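Local coordinates for apical membrane antigen 1-like protein, soluble form (Toxoplasma gondii, PDB 3ZLE) that probably takes part in host cell invasion by the sporozoite stage, this piece being the conserved ectoplasmic region of a membrane antigen of the AMA1 family, at residues G298-F306 with C317-D325; F187-S195 with E254-A262. All blocks are in the same frame, centred on the assembly; numbering follows the deposited sequence.

Contact 1. Residues G298-F306 with C317-D325; sequences GFGANWANF and CAIFDQVPD
Asn305 and Ala318 bond to each other twice, Ala318 N to Asn305 O at 2.8 Å and Asn305 N to Ala318 O at 2.9 Å, which sets the register of an antiparallel beta hairpin. Two residues along each strand, Phe320 N gives a 2.9 Å bond to Trp303 O. There the pairing breaks into a classic beta bulge, with Asn302 and Trp303 both facing Phe320, and Ala301 then turns the chain through an inverse gamma turn. Beyond the bulge, where both chains have left the sheet, a water joins them, accepting from Gly300 N and donating to Asp321 O.

Aromatic packing fills one face of the hairpin. CG of Phe320 sits between its own backbone N and carbonyl carbon (chi1 63°), a torsion that lays the ring across the neighbouring strand, where Trp303 CB rests over its face, 3.6 Å from the centroid. The two ring systems are nearly parallel, 16° apart, but slid so far that they barely overlap. The indole is instead roofed by the chain after the strand: Pro324 CD lies over the five-membered ring at 3.8 Å from its centroid, and Gln322 O stands above the same face, while Phe320 O meets the indole edge in plane. Val323 CG2 reaches Trp303 CH2 at 3.8 Å. On the other face of the hairpin, Ala304 CB touches Ile319 CG1.

Trp303 NE1 bonds Phe22 O, just before helix 24-27, and Phe228 of strand 226-232 meets the indole edge-to-face. Strands 246-249 and 333-337 flank the hairpin, and helix 253-262 packs against Ala304.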
# COMPACT_ATOMS: atom_id res chain seq x y z
N GLY A 298 8.60 -6.60 -2.84
CA GLY A 298 7.33 -6.85 -2.17
C GLY A 298 7.25 -8.07 -1.27
O GLY A 298 6.19 -8.38 -0.72
N PHE A 299 8.39 -8.71 -1.01
CA PHE A 299 8.44 -9.71 0.05
C PHE A 299 8.49 -9.04 1.43
O PHE A 299 9.22 -8.05 1.64
CB PHE A 299 9.64 -10.65 -0.17
CG PHE A 299 9.49 -11.56 -1.37
CD1 PHE A 299 8.82 -12.79 -1.27
CD2 PHE A 299 9.93 -11.15 -2.65
CE1 PHE A 299 8.60 -13.61 -2.41
CE2 PHE A 299 9.77 -12.00 -3.78
CZ PHE A 299 9.09 -13.23 -3.65
N GLY A 300 7.68 -9.52 2.37
CA GLY A 300 7.81 -9.02 3.74
C GLY A 300 6.56 -9.29 4.57
O GLY A 300 5.68 -10.01 4.14
N ALA A 301 6.46 -8.65 5.73
CA ALA A 301 5.34 -8.91 6.64
C ALA A 301 4.22 -7.95 6.26
O ALA A 301 4.20 -6.82 6.74
CB ALA A 301 5.78 -8.67 8.08
N ASN A 302 3.42 -8.33 5.27
CA ASN A 302 2.56 -7.36 4.59
C ASN A 302 1.07 -7.63 4.89
O ASN A 302 0.21 -6.87 4.45
CB ASN A 302 2.72 -7.45 3.05
CG ASN A 302 4.15 -7.39 2.60
OD1 ASN A 302 4.94 -6.56 3.07
ND2 ASN A 302 4.45 -8.15 1.55
N TRP A 303 0.79 -8.79 5.48
CA TRP A 303 -0.56 -9.21 5.81
C TRP A 303 -0.79 -9.20 7.32
O TRP A 303 0.14 -9.44 8.06
CB TRP A 303 -0.83 -10.60 5.29
CG TRP A 303 -0.48 -10.80 3.80
CD1 TRP A 303 -1.36 -10.80 2.76
CD2 TRP A 303 0.81 -11.16 3.25
NE1 TRP A 303 -0.69 -11.05 1.57
CE2 TRP A 303 0.65 -11.26 1.85
CE3 TRP A 303 2.10 -11.28 3.79
CZ2 TRP A 303 1.73 -11.54 0.97
CZ3 TRP A 303 3.17 -11.53 2.92
CH2 TRP A 303 2.96 -11.70 1.53
N ALA A 304 -2.03 -8.87 7.75
CA ALA A 304 -2.40 -8.90 9.14
C ALA A 304 -3.76 -9.56 9.33
O ALA A 304 -4.70 -9.27 8.61
CB ALA A 304 -2.42 -7.48 9.73
N ASN A 305 -3.84 -10.48 10.29
CA ASN A 305 -5.12 -11.01 10.72
C ASN A 305 -5.59 -10.32 11.98
O ASN A 305 -4.85 -10.29 13.00
CB ASN A 305 -4.99 -12.51 10.96
CG ASN A 305 -5.13 -13.29 9.69
OD1 ASN A 305 -5.69 -12.79 8.69
ND2 ASN A 305 -4.67 -14.52 9.71
N PHE A 306 -6.79 -9.76 11.94
CA PHE A 306 -7.39 -9.16 13.13
C PHE A 306 -8.50 -10.04 13.72
O PHE A 306 -9.53 -10.28 13.08
CB PHE A 306 -7.96 -7.79 12.81
CG PHE A 306 -8.72 -7.18 13.95
CD1 PHE A 306 -8.06 -6.48 14.95
CD2 PHE A 306 -10.07 -7.42 14.10
CE1 PHE A 306 -8.77 -5.88 15.97
CE2 PHE A 306 -10.79 -6.85 15.15
CZ PHE A 306 -10.14 -6.06 16.06
N CYS A 317 -3.81 -8.22 16.65
CA CYS A 317 -3.31 -7.97 15.29
C CYS A 317 -2.11 -8.87 15.01
O CYS A 317 -0.99 -8.61 15.49
CB CYS A 317 -2.85 -6.55 15.19
SG CYS A 317 -2.51 -6.00 13.51
N ALA A 318 -2.34 -9.96 14.30
CA ALA A 318 -1.28 -10.95 14.01
C ALA A 318 -0.72 -10.71 12.63
O ALA A 318 -1.33 -11.08 11.61
CB ALA A 318 -1.81 -12.38 14.11
N ILE A 319 0.45 -10.09 12.59
CA ILE A 319 1.08 -9.73 11.34
C ILE A 319 2.04 -10.82 10.86
O ILE A 319 2.91 -11.27 11.59
CB ILE A 319 1.84 -8.45 11.51
CG1 ILE A 319 0.87 -7.28 11.68
CG2 ILE A 319 2.86 -8.28 10.39
CD1 ILE A 319 1.52 -6.06 12.29
N PHE A 320 1.89 -11.23 9.62
CA PHE A 320 2.69 -12.36 9.17
C PHE A 320 3.32 -12.07 7.83
O PHE A 320 2.95 -11.11 7.16
CB PHE A 320 1.86 -13.63 9.13
CG PHE A 320 0.70 -13.57 8.15
CD1 PHE A 320 -0.53 -13.02 8.52
CD2 PHE A 320 0.81 -14.17 6.89
CE1 PHE A 320 -1.61 -13.05 7.67
CE2 PHE A 320 -0.25 -14.14 5.99
CZ PHE A 320 -1.46 -13.55 6.38
N ASP A 321 4.23 -12.94 7.42
CA ASP A 321 5.01 -12.68 6.21
C ASP A 321 5.02 -13.81 5.22
O ASP A 321 5.90 -13.85 4.37
CB ASP A 321 6.45 -12.31 6.58
CG ASP A 321 7.23 -13.48 7.14
OD1 ASP A 321 6.68 -14.59 7.24
OD2 ASP A 321 8.37 -13.26 7.56
N GLN A 322 3.96 -14.62 5.23
CA GLN A 322 3.77 -15.62 4.18
C GLN A 322 2.62 -15.27 3.23
O GLN A 322 1.58 -14.78 3.65
CB GLN A 322 3.49 -16.98 4.80
CG GLN A 322 4.58 -17.46 5.72
CD GLN A 322 5.19 -18.76 5.24
OE1 GLN A 322 4.48 -19.72 4.93
NE2 GLN A 322 6.51 -18.78 5.13
N VAL A 323 2.77 -15.62 1.97
CA VAL A 323 1.69 -15.50 1.06
C VAL A 323 0.63 -16.51 1.46
O VAL A 323 0.88 -17.73 1.45
CB VAL A 323 2.13 -15.75 -0.38
CG1 VAL A 323 0.89 -15.83 -1.29
CG2 VAL A 323 3.06 -14.64 -0.85
N PRO A 324 -0.61 -16.02 1.70
CA PRO A 324 -1.66 -16.89 2.17
C PRO A 324 -2.36 -17.49 0.96
O PRO A 324 -2.29 -16.91 -0.11
CB PRO A 324 -2.60 -15.94 2.94
CG PRO A 324 -2.39 -14.62 2.30
CD PRO A 324 -1.01 -14.61 1.69
N ASP A 325 -2.97 -18.66 1.12
CA ASP A 325 -3.61 -19.33 -0.02
C ASP A 325 -5.01 -19.82 0.31
O ASP A 325 -5.63 -20.52 -0.45
CB ASP A 325 -2.72 -20.50 -0.52
CG ASP A 325 -2.49 -21.57 0.54
OD1 ASP A 325 -3.21 -21.55 1.57
OD2 ASP A 325 -1.67 -22.50 0.30
O HOH W 1 6.65 -12.36 1.80

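Contact 2. Residues F187-S195 with E254-A262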
# COMPACT_ATOMS: atom_id res chain seq x y z
N PHE A 187 10.44 13.27 7.30
CA PHE A 187 9.18 12.78 6.82
C PHE A 187 9.19 11.28 6.68
O PHE A 187 10.24 10.65 6.43
CB PHE A 187 8.76 13.49 5.51
CG PHE A 187 9.76 13.31 4.37
CD1 PHE A 187 9.73 12.15 3.58
CD2 PHE A 187 10.64 14.35 4.01
CE1 PHE A 187 10.61 12.00 2.50
CE2 PHE A 187 11.52 14.21 2.93
CZ PHE A 187 11.48 13.04 2.15
N GLU A 188 8.02 10.68 6.83
CA GLU A 188 7.86 9.25 6.71
C GLU A 188 6.45 8.85 6.27
O GLU A 188 5.50 9.62 6.42
CB GLU A 188 8.30 8.52 8.03
CG GLU A 188 7.42 8.77 9.27
CD GLU A 188 7.59 10.16 9.92
OE1 GLU A 188 8.69 10.77 9.79
OE2 GLU A 188 6.66 10.61 10.65
N PRO A 189 6.32 7.70 5.62
CA PRO A 189 5.01 7.32 5.15
C PRO A 189 4.13 6.89 6.31
O PRO A 189 4.64 6.41 7.29
CB PRO A 189 5.29 6.11 4.23
CG PRO A 189 6.76 6.16 3.93
CD PRO A 189 7.39 6.80 5.14
N VAL A 190 2.81 7.11 6.20
CA VAL A 190 1.86 6.68 7.22
C VAL A 190 0.51 6.38 6.55
O VAL A 190 0.18 7.01 5.54
CB VAL A 190 1.73 7.75 8.31
CG1 VAL A 190 0.79 8.89 7.86
CG2 VAL A 190 1.28 7.11 9.63
N LYS A 191 -0.19 5.32 7.00
CA LYS A 191 -1.64 5.22 6.74
C LYS A 191 -2.47 6.24 7.53
O LYS A 191 -2.44 6.25 8.77
CB LYS A 191 -2.18 3.83 7.03
CG LYS A 191 -1.83 2.75 6.02
CD LYS A 191 -2.10 3.14 4.60
CE LYS A 191 -1.80 2.04 3.58
NZ LYS A 191 -2.52 0.75 3.74
N GLU A 192 -3.32 6.98 6.81
CA GLU A 192 -4.26 7.91 7.39
C GLU A 192 -5.69 7.58 6.99
O GLU A 192 -5.94 6.97 5.99
CB GLU A 192 -3.90 9.37 7.05
CG GLU A 192 -4.13 9.74 5.61
CD GLU A 192 -4.13 11.25 5.37
OE1 GLU A 192 -3.35 11.99 6.02
OE2 GLU A 192 -4.88 11.69 4.47
N LYS A 193 -6.59 7.78 7.94
CA LYS A 193 -7.99 7.67 7.67
C LYS A 193 -8.65 8.91 8.21
O LYS A 193 -8.76 9.08 9.42
CB LYS A 193 -8.58 6.45 8.33
CG LYS A 193 -10.04 6.20 7.99
CD LYS A 193 -10.52 4.93 8.65
CE LYS A 193 -11.89 4.51 8.15
NZ LYS A 193 -12.25 3.20 8.79
N SER A 194 -8.98 9.81 7.29
CA SER A 194 -9.51 11.12 7.60
C SER A 194 -10.80 11.32 6.79
O SER A 194 -10.93 10.80 5.68
CB SER A 194 -8.50 12.20 7.18
OG SER A 194 -9.13 13.45 7.00
N SER A 195 -11.74 12.05 7.34
CA SER A 195 -12.95 12.32 6.58
C SER A 195 -12.69 13.41 5.50
O SER A 195 -13.39 13.47 4.51
CB SER A 195 -14.06 12.75 7.51
OG SER A 195 -13.58 13.76 8.37
N GLU A 254 -8.97 -0.84 13.06
CA GLU A 254 -8.32 0.20 12.28
C GLU A 254 -6.86 0.42 12.73
O GLU A 254 -5.97 0.79 11.92
CB GLU A 254 -9.10 1.52 12.42
CG GLU A 254 -8.25 2.75 12.13
CD GLU A 254 -9.05 4.06 12.16
OE1 GLU A 254 -10.31 4.04 11.97
OE2 GLU A 254 -8.41 5.13 12.37
N GLU A 255 -6.63 0.23 14.02
CA GLU A 255 -5.29 0.32 14.56
C GLU A 255 -4.47 -0.82 13.96
O GLU A 255 -3.35 -0.61 13.53
CB GLU A 255 -5.33 0.24 16.11
CG GLU A 255 -3.98 0.00 16.81
CD GLU A 255 -4.05 0.21 18.34
OE1 GLU A 255 -4.84 1.04 18.81
OE2 GLU A 255 -3.30 -0.47 19.07
N CYS A 256 -5.07 -2.00 13.83
CA CYS A 256 -4.40 -3.12 13.17
C CYS A 256 -4.07 -2.79 11.71
O CYS A 256 -3.01 -3.10 11.22
CB CYS A 256 -5.24 -4.40 13.25
SG CYS A 256 -4.45 -5.88 12.58
N TRP A 257 -5.00 -2.11 11.04
CA TRP A 257 -4.82 -1.75 9.65
C TRP A 257 -3.63 -0.79 9.47
O TRP A 257 -2.83 -0.94 8.56
CB TRP A 257 -6.13 -1.15 9.12
CG TRP A 257 -5.99 -0.47 7.77
CD1 TRP A 257 -5.86 -1.08 6.56
CD2 TRP A 257 -5.95 0.95 7.52
NE1 TRP A 257 -5.75 -0.12 5.56
CE2 TRP A 257 -5.81 1.12 6.12
CE3 TRP A 257 -6.09 2.08 8.33
CZ2 TRP A 257 -5.75 2.40 5.50
CZ3 TRP A 257 -6.05 3.36 7.72
CH2 TRP A 257 -5.95 3.50 6.31
N LYS A 258 -3.49 0.15 10.39
CA LYS A 258 -2.35 1.06 10.39
C LYS A 258 -1.03 0.39 10.75
O LYS A 258 0.03 0.79 10.26
CB LYS A 258 -2.60 2.18 11.36
CG LYS A 258 -3.43 3.27 10.76
CD LYS A 258 -3.76 4.33 11.78
CE LYS A 258 -4.55 5.41 11.09
NZ LYS A 258 -5.11 6.42 12.00
N ARG A 259 -1.11 -0.62 11.60
CA ARG A 259 0.07 -1.26 12.13
C ARG A 259 0.78 -2.08 11.09
O ARG A 259 2.00 -2.12 11.06
CB ARG A 259 -0.32 -2.15 13.31
CG ARG A 259 0.84 -2.73 14.07
CD ARG A 259 0.62 -2.56 15.58
NE ARG A 259 -0.03 -3.70 16.19
CZ ARG A 259 -0.84 -3.63 17.26
NH1 ARG A 259 -1.18 -2.47 17.77
NH2 ARG A 259 -1.30 -4.73 17.81
N VAL A 260 0.02 -2.84 10.31
CA VAL A 260 0.62 -3.69 9.32
C VAL A 260 1.41 -2.87 8.31
O VAL A 260 2.50 -3.26 7.89
CB VAL A 260 -0.46 -4.56 8.68
CG1 VAL A 260 -1.49 -3.73 7.92
CG2 VAL A 260 0.10 -5.68 7.89
N PHE A 261 0.93 -1.68 8.00
CA PHE A 261 1.59 -0.86 7.01
C PHE A 261 2.89 -0.30 7.61
O PHE A 261 3.90 -0.20 6.92
CB PHE A 261 0.66 0.33 6.60
CG PHE A 261 1.34 1.33 5.71
CD1 PHE A 261 1.62 1.03 4.36
CD2 PHE A 261 1.84 2.50 6.24
CE1 PHE A 261 2.22 1.94 3.54
CE2 PHE A 261 2.47 3.44 5.40
CZ PHE A 261 2.70 3.12 4.08
N ALA A 262 2.84 0.06 8.88
CA ALA A 262 4.01 0.72 9.52
C ALA A 262 5.00 -0.25 10.15
O ALA A 262 6.00 0.17 10.67
CB ALA A 262 3.54 1.74 10.55
O HOH W 2 -2.42 -0.97 5.66
O HOH W 3 0.48 3.58 9.40
O HOH W 4 -5.65 8.94 10.12
O HOH W 5 -8.02 7.69 12.18
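Lys191 NZ is gripped by three oxygens: a water at 2.6 Å, and the carbonyls of Ala338 and Gly340 beyond the two segments. The water also lies 2.9 Å from Trp257 O, near enough to relay the ammonium to the helix backbone, though it has more acceptors in reach than protons to give. Strand 187-191, paired with strand 55-59, packs roughly antiparallel on helix segment 254-262, at 153°. That helix, disulfide-bonded through Cys256 to Cys317 of an antiparallel sheet, is consistent with the PAN-type fold of the AMA1 family.

To reach that site the Lys191 chain bends at chi2 (-49°) and again at chi4, threading between two aromatic side chains that it crosses at about right angles. CB lies over the six-membered ring of Trp257, 4.1 Å from its centroid, and CE lies over the face of Phe261. With its aliphatic part held on both rings and its charge met by oxygens, the lysine is buried. Trp257 NE1 shares Gly340 O with Lys191 NZ, which helps to hold the indole in its rotation. Glu192 O comes to the indole edge, in its plane, and Pro189 C does the same at the Phe261 ring.

Farther along, Lys193, Glu254 and Lys258 form a salt-bridge network. The Lys193 NZ to Glu254 OE1 bridge is long, 3.8 Å; the ammonium has another partner in Ser342 OG. One water donates to Glu254 OE2 and Lys193 O while accepting from Lys258 NZ; another joins Lys191 N to Lys258 O. The extended Lys258 chain passes obliquely by the end of the strand, its CE 3.2 Å from Lys191 O.

Overall arrangement
Helix 253-262 connects the two contacts, whose centres lie about 16 Å apart. One side of it receives strand 187-191 in contact 2, and another rests on the hairpin of contact 1, whose first strand, 303-308, is the next element along the chain. The bond between them is covalent: Cys317 SG and Cys256 SG form a disulfide, modelled at 2.2 Å. Beside it, Val260 CG2 packs 3.6 Å from Ala304 CB, and Arg259 NH2 lies 3.5 Å from Cys317 CB. The segment after strand 333-337 offers a second connection, since Ala338 pairs by backbone with Asn302 of contact 1 while its carbonyl receives Lys191 NZ of contact 2.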